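Local atomic coordinates of 3-oxoacyl-[acyl-carrier protein] synthase (Thermus thermophilus, PDB entry 1UB7), a protein that probably catalyses the first condensation step of fatty acid synthesis, joining acetyl-CoA and malonyl-ACP to give 3-oxobutanoyl-ACP. Residues 175-180 / 230-235. Numbering follows the deposited sequence.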
ATOM      1  N   SER A 175      -6.539  -2.511 -20.755  1.00 46.18           N
ATOM      2  CA  SER A 175      -7.518  -2.950 -19.776  1.00 44.19           C
ATOM      3  C   SER A 175      -6.877  -3.439 -18.494  1.00 43.02           C
ATOM      4  O   SER A 175      -5.683  -3.746 -18.447  1.00 39.57           O
ATOM      5  CB  SER A 175      -8.377  -4.079 -20.349  1.00 46.50           C
ATOM      6  OG  SER A 175      -7.585  -5.231 -20.585  1.00 52.19           O
ATOM      7  N   PHE A 176      -7.702  -3.514 -17.457  1.00 43.09           N
ATOM      8  CA  PHE A 176      -7.294  -3.991 -16.142  1.00 40.18           C
ATOM      9  C   PHE A 176      -8.505  -4.693 -15.545  1.00 38.53           C
ATOM     10  O   PHE A 176      -9.637  -4.214 -15.662  1.00 35.07           O
ATOM     11  CB  PHE A 176      -6.927  -2.829 -15.190  1.00 39.74           C
ATOM     12  CG  PHE A 176      -5.610  -2.152 -15.487  1.00 32.15           C
ATOM     13  CD1 PHE A 176      -4.406  -2.739 -15.103  1.00 28.48           C
ATOM     14  CD2 PHE A 176      -5.586  -0.905 -16.129  1.00 31.70           C
ATOM     15  CE1 PHE A 176      -3.178  -2.094 -15.355  1.00 32.98           C
ATOM     16  CE2 PHE A 176      -4.372  -0.244 -16.392  1.00 33.01           C
ATOM     17  CZ  PHE A 176      -3.163  -0.842 -16.004  1.00 32.70           C
ATOM     18  N   VAL A 177      -8.262  -5.839 -14.926  1.00 36.52           N
ATOM     19  CA  VAL A 177      -9.299  -6.574 -14.239  1.00 36.53           C
ATOM     20  C   VAL A 177      -8.643  -6.814 -12.897  1.00 38.90           C
ATOM     21  O   VAL A 177      -7.591  -7.453 -12.821  1.00 43.42           O
ATOM     22  CB  VAL A 177      -9.631  -7.914 -14.940  1.00 43.22           C
ATOM     23  CG1 VAL A 177     -10.537  -8.770 -14.048  1.00 40.70           C
ATOM     24  CG2 VAL A 177     -10.327  -7.632 -16.270  1.00 37.83           C
ATOM     25  N   LEU A 178      -9.243  -6.270 -11.843  1.00 41.24           N
ATOM     26  CA  LEU A 178      -8.698  -6.400 -10.493  1.00 40.79           C
ATOM     27  C   LEU A 178      -9.787  -6.848  -9.534  1.00 39.66           C
ATOM     28  O   LEU A 178     -10.938  -6.429  -9.653  1.00 43.87           O
ATOM     29  CB  LEU A 178      -8.152  -5.049 -10.009  1.00 40.54           C
ATOM     30  CG  LEU A 178      -7.196  -4.208 -10.861  1.00 41.83           C
ATOM     31  CD1 LEU A 178      -6.990  -2.896 -10.149  1.00 34.53           C
ATOM     32  CD2 LEU A 178      -5.851  -4.913 -11.079  1.00 37.10           C
ATOM     33  N   GLY A 179      -9.424  -7.673  -8.563  1.00 37.79           N
ATOM     34  CA  GLY A 179     -10.417  -8.128  -7.613  1.00 35.42           C
ATOM     35  C   GLY A 179      -9.872  -8.718  -6.329  1.00 36.83           C
ATOM     36  O   GLY A 179      -8.686  -9.035  -6.220  1.00 39.22           O
ATOM     37  N   ALA A 180     -10.755  -8.869  -5.349  1.00 34.13           N
ATOM     38  CA  ALA A 180     -10.382  -9.419  -4.060  1.00 36.17           C
ATOM     39  C   ALA A 180     -11.550 -10.173  -3.435  1.00 38.13           C
ATOM     40  O   ALA A 180     -12.717  -9.999  -3.807  1.00 35.00           O
ATOM     41  CB  ALA A 180      -9.931  -8.288  -3.114  1.00 31.44           C
ATOM     42  N   ILE A 230      -8.840  -9.569 -21.773  1.00 49.14           N
ATOM     43  CA  ILE A 230      -8.689  -9.552 -23.228  1.00 48.33           C
ATOM     44  C   ILE A 230      -9.964  -8.964 -23.822  1.00 46.40           C
ATOM     45  O   ILE A 230      -9.934  -8.092 -24.713  1.00 35.41           O
ATOM     46  CB  ILE A 230      -8.449 -10.966 -23.790  1.00 47.79           C
ATOM     47  CG1 ILE A 230      -7.143 -11.536 -23.217  1.00 49.40           C
ATOM     48  CG2 ILE A 230      -8.362 -10.908 -25.310  1.00 50.17           C
ATOM     49  CD1 ILE A 230      -7.035 -13.052 -23.279  1.00 43.61           C
ATOM     50  N   GLU A 231     -11.091  -9.426 -23.301  1.00 44.60           N
ATOM     51  CA  GLU A 231     -12.362  -8.931 -23.775  1.00 50.04           C
ATOM     52  C   GLU A 231     -12.481  -7.439 -23.475  1.00 51.64           C
ATOM     53  O   GLU A 231     -12.785  -6.650 -24.368  1.00 53.05           O
ATOM     54  CB  GLU A 231     -13.513  -9.721 -23.137  1.00 56.07           C
ATOM     55  CG  GLU A 231     -14.879  -9.041 -23.176  1.00 65.82           C
ATOM     56  CD  GLU A 231     -15.275  -8.524 -24.554  1.00 78.02           C
ATOM     57  OE1 GLU A 231     -16.344  -7.879 -24.658  1.00 84.67           O
ATOM     58  OE2 GLU A 231     -14.531  -8.755 -25.533  1.00 83.62           O
ATOM     59  N   LYS A 232     -12.216  -7.032 -22.237  1.00 52.38           N
ATOM     60  CA  LYS A 232     -12.345  -5.611 -21.909  1.00 51.64           C
ATOM     61  C   LYS A 232     -11.395  -4.765 -22.762  1.00 54.52           C
ATOM     62  O   LYS A 232     -11.670  -3.590 -23.044  1.00 55.04           O
ATOM     63  CB  LYS A 232     -12.085  -5.369 -20.414  1.00 51.39           C
ATOM     64  CG  LYS A 232     -12.807  -4.132 -19.885  1.00 55.28           C
ATOM     65  CD  LYS A 232     -12.353  -3.715 -18.483  1.00 55.05           C
ATOM     66  CE  LYS A 232     -12.724  -4.721 -17.411  1.00 57.84           C
ATOM     67  NZ  LYS A 232     -12.374  -4.192 -16.059  1.00 58.21           N
ATOM     68  N   ALA A 233     -10.288  -5.373 -23.187  1.00 52.38           N
ATOM     69  CA  ALA A 233      -9.289  -4.695 -24.012  1.00 53.29           C
ATOM     70  C   ALA A 233      -9.712  -4.500 -25.475  1.00 55.35           C
ATOM     71  O   ALA A 233      -9.093  -3.728 -26.207  1.00 56.63           O
ATOM     72  CB  ALA A 233      -7.965  -5.468 -23.956  1.00 56.87           C
ATOM     73  N   GLY A 234     -10.756  -5.202 -25.908  1.00 56.51           N
ATOM     74  CA  GLY A 234     -11.202  -5.074 -27.287  1.00 56.36           C
ATOM     75  C   GLY A 234     -10.424  -5.978 -28.238  1.00 58.63           C
ATOM     76  O   GLY A 234     -10.182  -5.623 -29.395  1.00 56.06           O
ATOM     77  N   LEU A 235     -10.039  -7.154 -27.747  1.00 55.42           N
ATOM     78  CA  LEU A 235      -9.278  -8.113 -28.534  1.00 50.53           C
ATOM     79  C   LEU A 235      -9.820  -9.509 -28.258  1.00 54.21           C
ATOM     80  O   LEU A 235     -10.877  -9.670 -27.646  1.00 54.04           O
ATOM     81  CB  LEU A 235      -7.798  -8.072 -28.130  1.00 48.57           C
ATOM     82  CG  LEU A 235      -7.012  -6.757 -28.182  1.00 48.29           C
ATOM     83  CD1 LEU A 235      -5.667  -6.954 -27.500  1.00 49.61           C
ATOM     84  CD2 LEU A 235      -6.812  -6.309 -29.614  1.00 42.14           C
TER
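Ser175, on a strand at the edge of its sheet within this chain, meets the last turn of a helix at Lys232 and Ala233, and the contact is an example of a helix end packing on a β-strand through a small polar residue. The serine CB points at the helix and lies 3.9 Å from CB of Lys232 and 3.7 Å from the backbone N of Ala233. Its hydroxyl is turned in between the backbone N and the carbonyl carbon (chi1 65°), which brings OG to 3.4 Å from the methyl CB of Ala233. That approach is packing; the hydrogen bond of OG is with the carbonyl O of Ala229, one turn back in the same helix, so a buried hydroxyl is satisfied by helix backbone.

Lys232 adds a longer reach. Its CG lies anti to the backbone N (chi1 -153°); the chain then continues past CB of Ser175 and bends at chi3, and NZ ends 2.8 Å from the carbonyl O of Phe176. NZ lies in the carbonyl plane, near the extension of the C=O bond (C=O...NZ angle 158°). On the way, CE passes 3.9 Å from CG2 of Val177, the two side chains crossing obliquely. A single hydrogen bond therefore links an exposed lysine to the strand backbone, while its CE rests against the buried valine.

Just beyond, Gly234 closes the helix in a Schellman motif, its N bonded to Glu231 O and Leu235 N to Ile230 O.

In this thiolase-like fold, helix 211-233 thus meets strand 172-180, which pairs antiparallel with strand 311-318, where Val316 touches both Ser175 and Ala233. Phe176, whose CB points away from the helix, packs on Ala118 of helix 112-125 and on Leu128 of the second subunit.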